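Local coordinates for penicillin-binding protein 2 (Pbp2) (Helicobacter pylori, PDB 5LP5) that probably binds penicillin and cross-links peptidoglycan as a transpeptidase, and forms a complex with MreC in the cell-shape machinery of the inner membrane, at residues Q240-I254 with E263-L275. Sequence-based numbering, arbitrary orientation.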
loop_
_atom_site.group_PDB
_atom_site.type_symbol
_atom_site.label_atom_id
_atom_site.label_comp_id
_atom_site.label_asym_id
_atom_site.label_seq_id
_atom_site.Cartn_x
_atom_site.Cartn_y
_atom_site.Cartn_z
ATOM N N GLN A 240 -16.340 -13.873 -10.575
ATOM C CA GLN A 240 -15.042 -14.173 -11.199
ATOM C C GLN A 240 -14.438 -15.459 -10.666
ATOM O O GLN A 240 -13.797 -16.205 -11.407
ATOM C CB GLN A 240 -14.032 -13.045 -11.012
ATOM C CG GLN A 240 -14.037 -11.997 -12.132
ATOM C CD GLN A 240 -13.041 -12.235 -13.258
ATOM O OE1 GLN A 240 -13.237 -11.709 -14.337
ATOM N NE2 GLN A 240 -11.965 -12.982 -13.011
ATOM N N LYS A 241 -14.627 -15.734 -9.385
ATOM C CA LYS A 241 -14.119 -16.989 -8.850
ATOM C C LYS A 241 -14.851 -18.160 -9.486
ATOM O O LYS A 241 -14.238 -19.202 -9.739
ATOM C CB LYS A 241 -14.201 -17.033 -7.327
ATOM C CG LYS A 241 -13.086 -16.245 -6.672
ATOM C CD LYS A 241 -12.987 -16.492 -5.190
ATOM C CE LYS A 241 -11.905 -15.602 -4.606
ATOM N NZ LYS A 241 -11.802 -15.762 -3.131
ATOM N N GLU A 242 -16.144 -17.976 -9.758
ATOM C CA GLU A 242 -16.925 -18.966 -10.486
ATOM C C GLU A 242 -16.324 -19.156 -11.860
ATOM O O GLU A 242 -16.066 -20.280 -12.288
ATOM C CB GLU A 242 -18.392 -18.528 -10.618
ATOM C CG GLU A 242 -19.287 -19.496 -11.394
ATOM C CD GLU A 242 -19.262 -20.919 -10.851
ATOM O OE1 GLU A 242 -18.842 -21.128 -9.699
ATOM O OE2 GLU A 242 -19.658 -21.848 -11.580
ATOM N N ALA A 243 -16.098 -18.039 -12.542
ATOM C CA ALA A 243 -15.496 -18.033 -13.871
ATOM C C ALA A 243 -14.175 -18.787 -13.892
ATOM O O ALA A 243 -13.945 -19.596 -14.767
ATOM C CB ALA A 243 -15.299 -16.611 -14.338
ATOM N N ASP A 244 -13.316 -18.543 -12.912
ATOM C CA ASP A 244 -12.049 -19.270 -12.823
ATOM C C ASP A 244 -12.319 -20.766 -12.697
ATOM O O ASP A 244 -11.753 -21.560 -13.418
ATOM C CB ASP A 244 -11.183 -18.750 -11.662
ATOM C CG ASP A 244 -10.406 -17.462 -12.015
ATOM O OD1 ASP A 244 -10.832 -16.672 -12.890
ATOM O OD2 ASP A 244 -9.354 -17.225 -11.398
ATOM N N LYS A 245 -13.207 -21.146 -11.794
ATOM C CA LYS A 245 -13.551 -22.562 -11.568
ATOM C C LYS A 245 -13.995 -23.242 -12.865
ATOM O O LYS A 245 -13.612 -24.361 -13.144
ATOM C CB LYS A 245 -14.658 -22.658 -10.500
ATOM C CG LYS A 245 -15.165 -24.043 -10.141
ATOM C CD LYS A 245 -14.259 -24.766 -9.154
ATOM C CE LYS A 245 -14.922 -26.036 -8.614
ATOM N NZ LYS A 245 -13.963 -26.990 -7.974
ATOM N N LEU A 246 -14.797 -22.559 -13.662
ATOM C CA LEU A 246 -15.340 -23.151 -14.876
ATOM C C LEU A 246 -14.259 -23.429 -15.910
ATOM O O LEU A 246 -14.344 -24.419 -16.636
ATOM C CB LEU A 246 -16.421 -22.242 -15.469
ATOM C CG LEU A 246 -17.701 -22.046 -14.638
ATOM C CD1 LEU A 246 -18.613 -20.984 -15.251
ATOM C CD2 LEU A 246 -18.448 -23.360 -14.482
ATOM N N PHE A 247 -13.240 -22.564 -15.962
ATOM C CA PHE A 247 -12.102 -22.692 -16.903
ATOM C C PHE A 247 -10.889 -23.341 -16.244
ATOM O O PHE A 247 -9.753 -22.994 -16.547
ATOM C CB PHE A 247 -11.684 -21.315 -17.453
ATOM C CG PHE A 247 -12.461 -20.878 -18.663
ATOM C CD1 PHE A 247 -13.680 -20.258 -18.533
ATOM C CD2 PHE A 247 -11.970 -21.087 -19.937
ATOM C CE1 PHE A 247 -14.400 -19.858 -19.637
ATOM C CE2 PHE A 247 -12.682 -20.681 -21.054
ATOM C CZ PHE A 247 -13.895 -20.065 -20.904
ATOM N N GLU A 248 -11.132 -24.298 -15.358
ATOM C CA GLU A 248 -10.094 -24.787 -14.468
ATOM C C GLU A 248 -9.034 -25.575 -15.214
ATOM O O GLU A 248 -7.849 -25.468 -14.894
ATOM C CB GLU A 248 -10.707 -25.627 -13.358
ATOM C CG GLU A 248 -9.769 -25.929 -12.208
ATOM C CD GLU A 248 -10.513 -26.421 -10.966
ATOM O OE1 GLU A 248 -11.706 -26.075 -10.800
ATOM O OE2 GLU A 248 -9.908 -27.159 -10.147
ATOM N N ASN A 249 -9.456 -26.358 -16.204
ATOM C CA ASN A 249 -8.528 -27.103 -17.074
ATOM C C ASN A 249 -8.631 -26.649 -18.520
ATOM O O ASN A 249 -8.349 -27.413 -19.419
ATOM C CB ASN A 249 -8.834 -28.606 -17.000
ATOM C CG ASN A 249 -8.184 -29.276 -15.806
ATOM O OD1 ASN A 249 -7.048 -28.941 -15.455
ATOM N ND2 ASN A 249 -8.895 -30.225 -15.172
ATOM N N LYS A 250 -9.035 -25.406 -18.738
ATOM C CA LYS A 250 -9.393 -24.923 -20.067
ATOM C C LYS A 250 -8.680 -23.615 -20.383
ATOM O O LYS A 250 -8.385 -22.823 -19.497
ATOM C CB LYS A 250 -10.913 -24.702 -20.152
ATOM C CG LYS A 250 -11.754 -25.821 -19.548
ATOM C CD LYS A 250 -13.240 -25.660 -19.825
ATOM C CE LYS A 250 -13.999 -26.930 -19.447
ATOM N NZ LYS A 250 -13.908 -27.999 -20.484
ATOM N N ARG A 251 -8.392 -23.379 -21.655
ATOM C CA ARG A 251 -7.954 -22.053 -22.098
ATOM C C ARG A 251 -9.084 -21.392 -22.861
ATOM O O ARG A 251 -9.892 -22.057 -23.489
ATOM C CB ARG A 251 -6.721 -22.120 -22.994
ATOM C CG ARG A 251 -5.515 -22.717 -22.309
ATOM C CD ARG A 251 -5.447 -24.206 -22.563
ATOM N NE ARG A 251 -5.013 -24.932 -21.384
ATOM C CZ ARG A 251 -5.265 -26.216 -21.174
ATOM N NH1 ARG A 251 -5.954 -26.929 -22.060
ATOM N NH2 ARG A 251 -4.823 -26.806 -20.075
ATOM N N GLY A 252 -9.139 -20.066 -22.795
ATOM C CA GLY A 252 -10.186 -19.321 -23.480
ATOM C C GLY A 252 -10.500 -18.047 -22.740
ATOM O O GLY A 252 -9.603 -17.419 -22.191
ATOM N N ALA A 253 -11.772 -17.666 -22.743
ATOM C CA ALA A 253 -12.194 -16.404 -22.152
ATOM C C ALA A 253 -13.690 -16.377 -21.884
ATOM O O ALA A 253 -14.467 -16.997 -22.620
ATOM C CB ALA A 253 -11.824 -15.254 -23.057
ATOM N N ILE A 254 -14.073 -15.641 -20.840
ATOM C CA ILE A 254 -15.477 -15.536 -20.444
ATOM C C ILE A 254 -15.882 -14.140 -19.943
ATOM O O ILE A 254 -15.125 -13.474 -19.251
ATOM C CB ILE A 254 -15.845 -16.596 -19.400
ATOM C CG1 ILE A 254 -17.323 -16.489 -19.051
ATOM C CG2 ILE A 254 -14.981 -16.459 -18.154
ATOM C CD1 ILE A 254 -17.831 -17.731 -18.365
ATOM N N GLU A 263 -21.506 -2.517 -17.975
ATOM C CA GLU A 263 -20.646 -2.925 -16.881
ATOM C C GLU A 263 -20.242 -4.396 -17.055
ATOM O O GLU A 263 -21.080 -5.256 -17.330
ATOM C CB GLU A 263 -21.330 -2.694 -15.527
ATOM C CG GLU A 263 -21.337 -1.239 -15.076
ATOM C CD GLU A 263 -21.939 -1.016 -13.690
ATOM O OE1 GLU A 263 -22.590 -1.943 -13.148
ATOM O OE2 GLU A 263 -21.750 0.102 -13.147
ATOM N N LEU A 264 -18.947 -4.664 -16.913
ATOM C CA LEU A 264 -18.436 -6.021 -16.939
ATOM C C LEU A 264 -18.367 -6.584 -15.510
ATOM O O LEU A 264 -17.657 -6.070 -14.644
ATOM C CB LEU A 264 -17.064 -6.059 -17.601
ATOM C CG LEU A 264 -17.095 -5.629 -19.066
ATOM C CD1 LEU A 264 -15.693 -5.406 -19.574
ATOM C CD2 LEU A 264 -17.831 -6.638 -19.940
ATOM N N LEU A 265 -19.136 -7.634 -15.266
ATOM C CA LEU A 265 -19.135 -8.299 -13.992
ATOM C C LEU A 265 -18.094 -9.418 -13.987
ATOM O O LEU A 265 -17.536 -9.730 -12.956
ATOM C CB LEU A 265 -20.527 -8.852 -13.682
ATOM C CG LEU A 265 -21.711 -7.864 -13.657
ATOM C CD1 LEU A 265 -23.046 -8.568 -13.423
ATOM C CD2 LEU A 265 -21.515 -6.796 -12.603
ATOM N N VAL A 266 -17.853 -10.025 -15.142
ATOM C CA VAL A 266 -16.770 -10.985 -15.311
ATOM C C VAL A 266 -15.960 -10.645 -16.557
ATOM O O VAL A 266 -16.485 -10.104 -17.522
ATOM C CB VAL A 266 -17.320 -12.409 -15.457
ATOM C CG1 VAL A 266 -16.199 -13.409 -15.646
ATOM C CG2 VAL A 266 -18.155 -12.774 -14.236
ATOM N N ALA A 267 -14.670 -10.963 -16.504
ATOM C CA ALA A 267 -13.747 -10.903 -17.639
ATOM C C ALA A 267 -12.560 -11.825 -17.324
ATOM O O ALA A 267 -11.548 -11.421 -16.718
ATOM C CB ALA A 267 -13.284 -9.487 -17.891
ATOM N N GLY A 268 -12.704 -13.082 -17.710
ATOM C CA GLY A 268 -11.651 -14.042 -17.507
ATOM C C GLY A 268 -10.878 -14.316 -18.769
ATOM O O GLY A 268 -11.458 -14.393 -19.841
ATOM N N SER A 269 -9.565 -14.465 -18.635
ATOM C CA SER A 269 -8.720 -14.919 -19.736
ATOM C C SER A 269 -7.802 -16.006 -19.230
ATOM O O SER A 269 -7.078 -15.792 -18.273
ATOM C CB SER A 269 -7.885 -13.769 -20.322
ATOM O OG SER A 269 -6.849 -14.276 -21.172
ATOM N N TYR A 270 -7.808 -17.158 -19.896
ATOM C CA TYR A 270 -7.218 -18.365 -19.305
ATOM C C TYR A 270 -6.194 -19.042 -20.187
ATOM O O TYR A 270 -6.496 -19.430 -21.322
ATOM C CB TYR A 270 -8.316 -19.349 -18.919
ATOM C CG TYR A 270 -9.308 -18.690 -18.012
ATOM C CD1 TYR A 270 -9.078 -18.617 -16.640
ATOM C CD2 TYR A 270 -10.453 -18.073 -18.523
ATOM C CE1 TYR A 270 -9.985 -17.975 -15.796
ATOM C CE2 TYR A 270 -11.358 -17.427 -17.690
ATOM C CZ TYR A 270 -11.112 -17.384 -16.331
ATOM O OH TYR A 270 -11.987 -16.781 -15.485
ATOM N N PRO A 271 -4.975 -19.204 -19.656
ATOM C CA PRO A 271 -4.573 -18.946 -18.280
ATOM C C PRO A 271 -4.473 -17.500 -17.843
ATOM O O PRO A 271 -4.002 -16.667 -18.601
ATOM C CB PRO A 271 -3.152 -19.540 -18.206
ATOM C CG PRO A 271 -2.935 -20.304 -19.451
ATOM C CD PRO A 271 -3.868 -19.746 -20.461
ATOM N N GLU A 272 -4.911 -17.213 -16.617
ATOM C CA GLU A 272 -4.530 -15.990 -15.900
ATOM C C GLU A 272 -3.094 -16.195 -15.345
ATOM O O GLU A 272 -2.548 -17.294 -15.444
ATOM C CB GLU A 272 -5.517 -15.701 -14.744
ATOM C CG GLU A 272 -6.997 -15.569 -15.111
ATOM C CD GLU A 272 -7.406 -14.166 -15.526
ATOM O OE1 GLU A 272 -6.509 -13.319 -15.693
ATOM O OE2 GLU A 272 -8.623 -13.907 -15.696
ATOM N N TYR A 273 -2.495 -15.148 -14.766
ATOM C CA TYR A 273 -1.183 -15.250 -14.097
ATOM C C TYR A 273 -1.173 -14.435 -12.807
ATOM O O TYR A 273 -2.020 -13.577 -12.615
ATOM C CB TYR A 273 -0.043 -14.800 -15.023
ATOM C CG TYR A 273 -0.089 -13.344 -15.447
ATOM C CD1 TYR A 273 0.672 -12.380 -14.796
ATOM C CD2 TYR A 273 -0.893 -12.931 -16.500
ATOM C CE1 TYR A 273 0.624 -11.035 -15.176
ATOM C CE2 TYR A 273 -0.949 -11.595 -16.883
ATOM C CZ TYR A 273 -0.186 -10.651 -16.217
ATOM O OH TYR A 273 -0.266 -9.333 -16.589
ATOM N N ASN A 274 -0.212 -14.708 -11.928
ATOM C CA ASN A 274 -0.212 -14.149 -10.571
ATOM C C ASN A 274 0.490 -12.817 -10.511
ATOM O O ASN A 274 1.722 -12.749 -10.502
ATOM C CB ASN A 274 0.430 -15.103 -9.572
ATOM C CG ASN A 274 0.397 -14.572 -8.144
ATOM O OD1 ASN A 274 0.102 -13.402 -7.887
ATOM N ND2 ASN A 274 0.693 -15.458 -7.190
ATOM N N LEU A 275 -0.315 -11.765 -10.391
ATOM C CA LEU A 275 0.164 -10.395 -10.444
ATOM C C LEU A 275 1.245 -10.082 -9.411
ATOM O O LEU A 275 2.056 -9.187 -9.627
ATOM C CB LEU A 275 -1.000 -9.441 -10.272
ATOM C CG LEU A 275 -2.039 -9.433 -11.394
ATOM C CD1 LEU A 275 -3.285 -8.683 -10.916
ATOM C CD2 LEU A 275 -1.523 -8.827 -12.711
#
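The rings of Tyr-270 and Phe-247 form the apolar centre where helix 237-246 packs on the first beta hairpin, strands 252-258 and 264-270, of the penicillin-binding transpeptidase fold. The two rings are nearly parallel, at 9°, a strongly offset (parallel-displaced) pair with little overlap; instead CB of Phe-247 sits over the middle of the tyrosine ring, 3.6 Å from its centroid, in a CH-pi contact. Phe-247 is the first residue past the helix and points its CB toward strand 264-270; its side chain also touches Ile-560 and Val-562 of strand 556-562, the strand beside 252-258. At the edge of the Tyr-270 ring lies CG2 of Ile-254, 3.8 Å from CE2. Farther along, the small Ala-243 lets the helix come close, its CB meeting CG1 of Val-266 at 3.6 Å.

Gly-252 and Gly-268 suit this face of the sheet because the Phe-247 ring and the Tyr-270 hydroxyl occupy their side-chain positions; the backbone angles of Gly-252 by themselves call for glycine. Their backbones make antiparallel hydrogen-bonded pairs, Gly-252 with Tyr-270 and Ile-254 with Gly-268, joining the strands by four bonds. Strand 264-270 forms one margin of the five-stranded sheet.

At the polar edge, Glu-272 accepts the N-H of Ser-269 on OE2, 3.1 Å away, from above its carboxylate plane, while its OE1 bonds to Ser-160 and His-161. Gln-240, bent at chi2 (-93°), brings its amide OE1 to the backbone N of Ala-267 at 2.7 Å. Tyr-270 combines a broad apolar face with a polar end: its OH donates to OD1 of Asp-244 over 2.8 Å, meeting the anti side, somewhat out of plane, of a carboxylate turned 85° from the ring.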